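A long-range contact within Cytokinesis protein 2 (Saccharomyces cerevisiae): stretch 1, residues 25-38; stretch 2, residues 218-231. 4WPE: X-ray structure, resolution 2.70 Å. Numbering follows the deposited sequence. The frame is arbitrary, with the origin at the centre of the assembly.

Stretch 1 25-38: ILLGHISQGIRSCD
Stretch 2 218-231: ELQEMENARISFLQ

Residues 25-38 and 218-231 of Cytokinesis protein 2 pack as two helices running in nearly the same direction, with an angle of 25° between their N-to-C axes and a closest axial approach of 10.4 Å. Residues 218-231 are helical throughout, with phi/psi values near -65/-43. Residues 25-35 are likewise helical; Ser36 (-67/-21) and Cys37 (-67/-31) follow, and Asp38 is helical. The register is set by Ile30 opposite Glu223, whose CA atoms lie 6.3 Å apart, and by Cys37 opposite Leu230, at 8.3 Å between CA atoms. The contact between them buries 534 Å², both sides summed.

The N-terminal part of the contact is apolar. The CA-to-CB bond of Leu219 (m, t) points toward the first helix; its CD1 lies 4.0 Å from Leu26 CB and 4.0 Å from Leu27 CD2, while its CD2 is 4.3 Å from Ile30 CG1. Leu26 and Leu27 share the same m, t rotamer, but the CA-to-CB bond of Leu27 points away and only the end of the side chain comes nearer. Ile30 (m, p) also places CG2 4.5 Å from CE of Met222, a selenomethionine (m, t, p), so that it packs against successive turns of the second helix.

The polar centre is built around Arg226, whose CA-to-CB bond points toward the first helix and whose chi1 to chi3 are all t, with chi4 at -95°. Its guanidinium reaches the carbonyl of Gly33: NE lies 2.6 Å from Gly33 O and NH2 3.0 Å from Gly33 O. Both are hydrogen bonds, but weak, with N-H...O angles of 135° and 120°. Glycine allows this approach: its CA sits over one face of the guanidinium, and an ideal CB there would be 2.8 Å from Arg226 CZ, a clash. The Gly33 carbonyl thus accepts from the side chain of the other helix, while Gly33 N is satisfied within its own helix by His29 O at 3.1 Å.

The remaining guanidinium nitrogen is engaged within the second stretch, where Arg226 NH1 forms a 3.0 Å salt bridge with Glu223 OE2. Arg226 NH2 also has a hydrogen-bond partner elsewhere in the structure. Ser36 OG, at the edge of the guanidinium, is 3.7 Å from Arg226 NH2 and is itself satisfied elsewhere.

Glu223 (t, p, chi3 3°) carries the balancing carboxylate and is buried in the assembly. Water 1 lies between the stretches, 2.8 Å from His29 O and 2.9 Å from Glu223 OE2; it can donate to either, the second weakly, but has more acceptors in reach than protons. His29 O accepts from Gly33 N and is also within reach of the water. The imidazole of His29 (t, chi2 50°) brings NE2 to 3.5 Å from Glu223 OE2, which approaches the ring obliquely.

Beyond this cluster the contact becomes apolar again. Cys37 (m) sets SG 4.0 Å from CD1 of Leu230 (m, t) and 4.0 Å from Arg226 NE, so the sulfur touches both the guanidinium group and Leu230.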

# COMPACT_ATOMS: atom_id res chain seq x y z
N ILE A 25 -31.99 -29.19 -4.53
CA ILE A 25 -30.55 -29.17 -4.73
C ILE A 25 -30.13 -27.94 -5.53
O ILE A 25 -29.18 -27.24 -5.17
CB ILE A 25 -30.07 -30.45 -5.43
CG1 ILE A 25 -30.10 -31.63 -4.46
CG2 ILE A 25 -28.66 -30.28 -5.97
CD1 ILE A 25 -30.53 -32.93 -5.09
N LEU A 26 -30.85 -27.66 -6.61
CA LEU A 26 -30.57 -26.48 -7.43
C LEU A 26 -30.91 -25.18 -6.70
O LEU A 26 -30.15 -24.21 -6.77
CB LEU A 26 -31.35 -26.54 -8.75
CG LEU A 26 -30.86 -27.57 -9.76
CD1 LEU A 26 -31.63 -27.43 -11.07
CD2 LEU A 26 -29.37 -27.45 -9.98
N LEU A 27 -32.05 -25.16 -6.02
CA LEU A 27 -32.45 -23.98 -5.26
C LEU A 27 -31.46 -23.71 -4.14
O LEU A 27 -31.18 -22.55 -3.81
CB LEU A 27 -33.86 -24.15 -4.69
CG LEU A 27 -35.00 -24.10 -5.72
CD1 LEU A 27 -36.35 -24.26 -5.03
CD2 LEU A 27 -34.94 -22.79 -6.49
N GLY A 28 -30.93 -24.77 -3.55
CA GLY A 28 -29.94 -24.65 -2.50
C GLY A 28 -28.63 -24.10 -3.04
O GLY A 28 -27.99 -23.26 -2.41
N HIS A 29 -28.24 -24.58 -4.22
CA HIS A 29 -26.98 -24.18 -4.84
C HIS A 29 -26.96 -22.71 -5.24
O HIS A 29 -25.99 -22.00 -4.97
CB HIS A 29 -26.69 -25.05 -6.06
CG HIS A 29 -25.38 -24.74 -6.72
ND1 HIS A 29 -24.19 -24.65 -6.01
CD2 HIS A 29 -25.06 -24.50 -8.01
CE1 HIS A 29 -23.21 -24.37 -6.84
NE2 HIS A 29 -23.71 -24.27 -8.07
N ILE A 30 -28.03 -22.26 -5.89
CA ILE A 30 -28.13 -20.87 -6.33
C ILE A 30 -28.17 -19.93 -5.12
O ILE A 30 -27.53 -18.88 -5.12
CB ILE A 30 -29.38 -20.64 -7.22
CG1 ILE A 30 -29.05 -20.92 -8.69
CG2 ILE A 30 -29.91 -19.22 -7.09
CD1 ILE A 30 -28.89 -22.38 -9.04
N SER A 31 -28.89 -20.34 -4.08
CA SER A 31 -29.03 -19.54 -2.87
C SER A 31 -27.71 -19.38 -2.13
O SER A 31 -27.40 -18.29 -1.64
CB SER A 31 -30.07 -20.18 -1.94
OG SER A 31 -29.91 -19.72 -0.61
N GLN A 32 -26.94 -20.45 -2.04
CA GLN A 32 -25.67 -20.40 -1.33
C GLN A 32 -24.65 -19.60 -2.13
O GLN A 32 -23.71 -19.03 -1.58
CB GLN A 32 -25.14 -21.81 -1.04
CG GLN A 32 -24.24 -22.39 -2.12
CD GLN A 32 -23.34 -23.50 -1.60
OE1 GLN A 32 -23.45 -23.90 -0.44
NE2 GLN A 32 -22.45 -23.99 -2.45
N GLY A 33 -24.85 -19.56 -3.45
CA GLY A 33 -23.96 -18.82 -4.33
C GLY A 33 -24.20 -17.33 -4.20
O GLY A 33 -23.30 -16.52 -4.44
N ILE A 34 -25.41 -16.97 -3.83
CA ILE A 34 -25.77 -15.57 -3.64
C ILE A 34 -25.11 -15.01 -2.38
O ILE A 34 -24.54 -13.92 -2.39
CB ILE A 34 -27.29 -15.38 -3.59
CG1 ILE A 34 -27.89 -15.62 -4.98
CG2 ILE A 34 -27.66 -13.99 -3.12
CD1 ILE A 34 -29.38 -15.75 -4.98
N ARG A 35 -25.19 -15.78 -1.29
CA ARG A 35 -24.54 -15.39 -0.04
C ARG A 35 -23.03 -15.39 -0.18
O ARG A 35 -22.33 -14.64 0.49
CB ARG A 35 -24.95 -16.33 1.10
CG ARG A 35 -26.44 -16.32 1.43
CD ARG A 35 -26.84 -17.57 2.18
NE ARG A 35 -28.25 -17.56 2.54
CZ ARG A 35 -28.78 -18.30 3.51
NH1 ARG A 35 -28.02 -19.11 4.23
NH2 ARG A 35 -30.08 -18.22 3.77
N SER A 36 -22.54 -16.25 -1.07
CA SER A 36 -21.11 -16.38 -1.32
C SER A 36 -20.54 -15.11 -1.95
O SER A 36 -19.33 -14.86 -1.88
CB SER A 36 -20.83 -17.59 -2.21
OG SER A 36 -19.48 -17.60 -2.65
N CYS A 37 -21.40 -14.31 -2.56
CA CYS A 37 -20.99 -13.03 -3.14
C CYS A 37 -20.55 -12.06 -2.05
O CYS A 37 -19.68 -11.22 -2.27
CB CYS A 37 -22.12 -12.42 -3.97
SG CYS A 37 -22.46 -13.25 -5.54
N ASP A 38 -21.16 -12.17 -0.88
CA ASP A 38 -20.84 -11.30 0.25
C ASP A 38 -19.38 -11.41 0.65
O ASP A 38 -18.82 -10.50 1.27
CB ASP A 38 -21.74 -11.61 1.45
CG ASP A 38 -23.19 -11.24 1.21
OD1 ASP A 38 -23.45 -10.16 0.65
OD2 ASP A 38 -24.07 -12.04 1.58
N GLU A 218 -34.21 -20.98 -16.19
CA GLU A 218 -34.12 -19.69 -15.51
C GLU A 218 -33.05 -19.74 -14.42
O GLU A 218 -32.27 -18.80 -14.26
CB GLU A 218 -35.47 -19.29 -14.90
CG GLU A 218 -36.48 -18.74 -15.90
CD GLU A 218 -37.48 -17.79 -15.25
OE1 GLU A 218 -37.04 -16.84 -14.57
OE2 GLU A 218 -38.70 -18.00 -15.41
N LEU A 219 -33.00 -20.85 -13.69
CA LEU A 219 -31.98 -21.05 -12.67
C LEU A 219 -30.59 -21.14 -13.28
O LEU A 219 -29.65 -20.51 -12.80
CB LEU A 219 -32.27 -22.32 -11.86
CG LEU A 219 -33.43 -22.26 -10.87
CD1 LEU A 219 -33.66 -23.62 -10.23
CD2 LEU A 219 -33.17 -21.20 -9.81
N GLN A 220 -30.47 -21.91 -14.36
CA GLN A 220 -29.20 -22.09 -15.04
C GLN A 220 -28.71 -20.77 -15.63
O GLN A 220 -27.51 -20.54 -15.78
CB GLN A 220 -29.32 -23.16 -16.12
CG GLN A 220 -28.03 -23.43 -16.87
CD GLN A 220 -28.19 -24.54 -17.89
OE1 GLN A 220 -28.84 -25.55 -17.63
NE2 GLN A 220 -27.58 -24.36 -19.06
N GLU A 221 -29.65 -19.89 -15.96
CA GLU A 221 -29.31 -18.56 -16.46
C GLU A 221 -28.86 -17.67 -15.31
O GLU A 221 -27.97 -16.84 -15.47
CB GLU A 221 -30.51 -17.93 -17.18
CG GLU A 221 -30.30 -16.48 -17.57
CD GLU A 221 -31.52 -15.89 -18.26
OE1 GLU A 221 -31.81 -16.29 -19.41
OE2 GLU A 221 -32.18 -15.02 -17.66
N MSE A 222 -29.47 -17.86 -14.14
CA MSE A 222 -29.09 -17.11 -12.94
C MSE A 222 -27.65 -17.39 -12.54
O MSE A 222 -26.85 -16.47 -12.38
CB MSE A 222 -30.01 -17.46 -11.77
CG MSE A 222 -31.42 -16.92 -11.89
SE MSE A 222 -32.24 -16.82 -10.13
CE MSE A 222 -31.04 -15.51 -9.32
N GLU A 223 -27.33 -18.67 -12.38
CA GLU A 223 -25.99 -19.08 -11.99
C GLU A 223 -24.96 -18.66 -13.03
O GLU A 223 -23.89 -18.16 -12.69
CB GLU A 223 -25.93 -20.59 -11.75
CG GLU A 223 -24.57 -21.10 -11.30
CD GLU A 223 -24.23 -20.74 -9.86
OE1 GLU A 223 -25.07 -20.13 -9.17
OE2 GLU A 223 -23.11 -21.06 -9.42
N ASN A 224 -25.30 -18.85 -14.30
CA ASN A 224 -24.40 -18.46 -15.39
C ASN A 224 -24.12 -16.96 -15.36
O ASN A 224 -22.99 -16.53 -15.60
CB ASN A 224 -24.99 -18.85 -16.74
CG ASN A 224 -23.99 -18.72 -17.87
OD1 ASN A 224 -23.78 -17.63 -18.41
ND2 ASN A 224 -23.35 -19.83 -18.23
N ALA A 225 -25.14 -16.17 -15.05
CA ALA A 225 -25.00 -14.73 -14.95
C ALA A 225 -24.24 -14.35 -13.69
O ALA A 225 -23.61 -13.30 -13.62
CB ALA A 225 -26.35 -14.04 -14.98
N ARG A 226 -24.30 -15.22 -12.68
CA ARG A 226 -23.58 -14.99 -11.43
C ARG A 226 -22.09 -15.28 -11.58
O ARG A 226 -21.24 -14.47 -11.19
CB ARG A 226 -24.17 -15.84 -10.31
CG ARG A 226 -23.43 -15.72 -8.99
CD ARG A 226 -23.89 -16.77 -8.00
NE ARG A 226 -22.91 -16.96 -6.94
CZ ARG A 226 -21.97 -17.90 -6.94
NH1 ARG A 226 -21.89 -18.75 -7.95
NH2 ARG A 226 -21.11 -17.98 -5.93
N ILE A 227 -21.77 -16.44 -12.15
CA ILE A 227 -20.38 -16.82 -12.39
C ILE A 227 -19.68 -15.81 -13.30
O ILE A 227 -18.62 -15.29 -12.96
CB ILE A 227 -20.26 -18.21 -13.04
CG1 ILE A 227 -20.93 -19.28 -12.16
CG2 ILE A 227 -18.80 -18.57 -13.27
CD1 ILE A 227 -20.32 -19.41 -10.79
N SER A 228 -20.29 -15.53 -14.45
CA SER A 228 -19.69 -14.65 -15.45
C SER A 228 -19.46 -13.23 -14.94
O SER A 228 -18.43 -12.62 -15.22
CB SER A 228 -20.56 -14.62 -16.71
OG SER A 228 -20.56 -15.87 -17.36
N PHE A 229 -20.43 -12.72 -14.19
CA PHE A 229 -20.33 -11.37 -13.63
C PHE A 229 -19.16 -11.28 -12.66
O PHE A 229 -18.35 -10.35 -12.74
CB PHE A 229 -21.64 -10.98 -12.94
CG PHE A 229 -21.65 -9.57 -12.40
CD1 PHE A 229 -22.09 -8.52 -13.19
CD2 PHE A 229 -21.23 -9.31 -11.11
CE1 PHE A 229 -22.11 -7.23 -12.69
CE2 PHE A 229 -21.24 -8.02 -10.61
CZ PHE A 229 -21.68 -6.98 -11.40
N LEU A 230 -19.06 -12.24 -11.75
CA LEU A 230 -17.96 -12.30 -10.79
C LEU A 230 -16.64 -12.54 -11.51
O LEU A 230 -15.60 -12.02 -11.12
CB LEU A 230 -18.18 -13.39 -9.75
CG LEU A 230 -19.34 -13.20 -8.76
CD1 LEU A 230 -19.37 -14.35 -7.76
CD2 LEU A 230 -19.23 -11.87 -8.05
N GLN A 231 -16.70 -13.33 -12.58
CA GLN A 231 -15.51 -13.62 -13.38
C GLN A 231 -14.96 -12.35 -14.02
O GLN A 231 -13.75 -12.12 -14.00
CB GLN A 231 -15.84 -14.67 -14.44
CG GLN A 231 -14.63 -15.32 -15.08
CD GLN A 231 -15.01 -16.50 -15.96
OE1 GLN A 231 -16.17 -16.91 -15.99
NE2 GLN A 231 -14.03 -17.05 -16.67
O HOH W 1 -23.97 -21.16 -6.67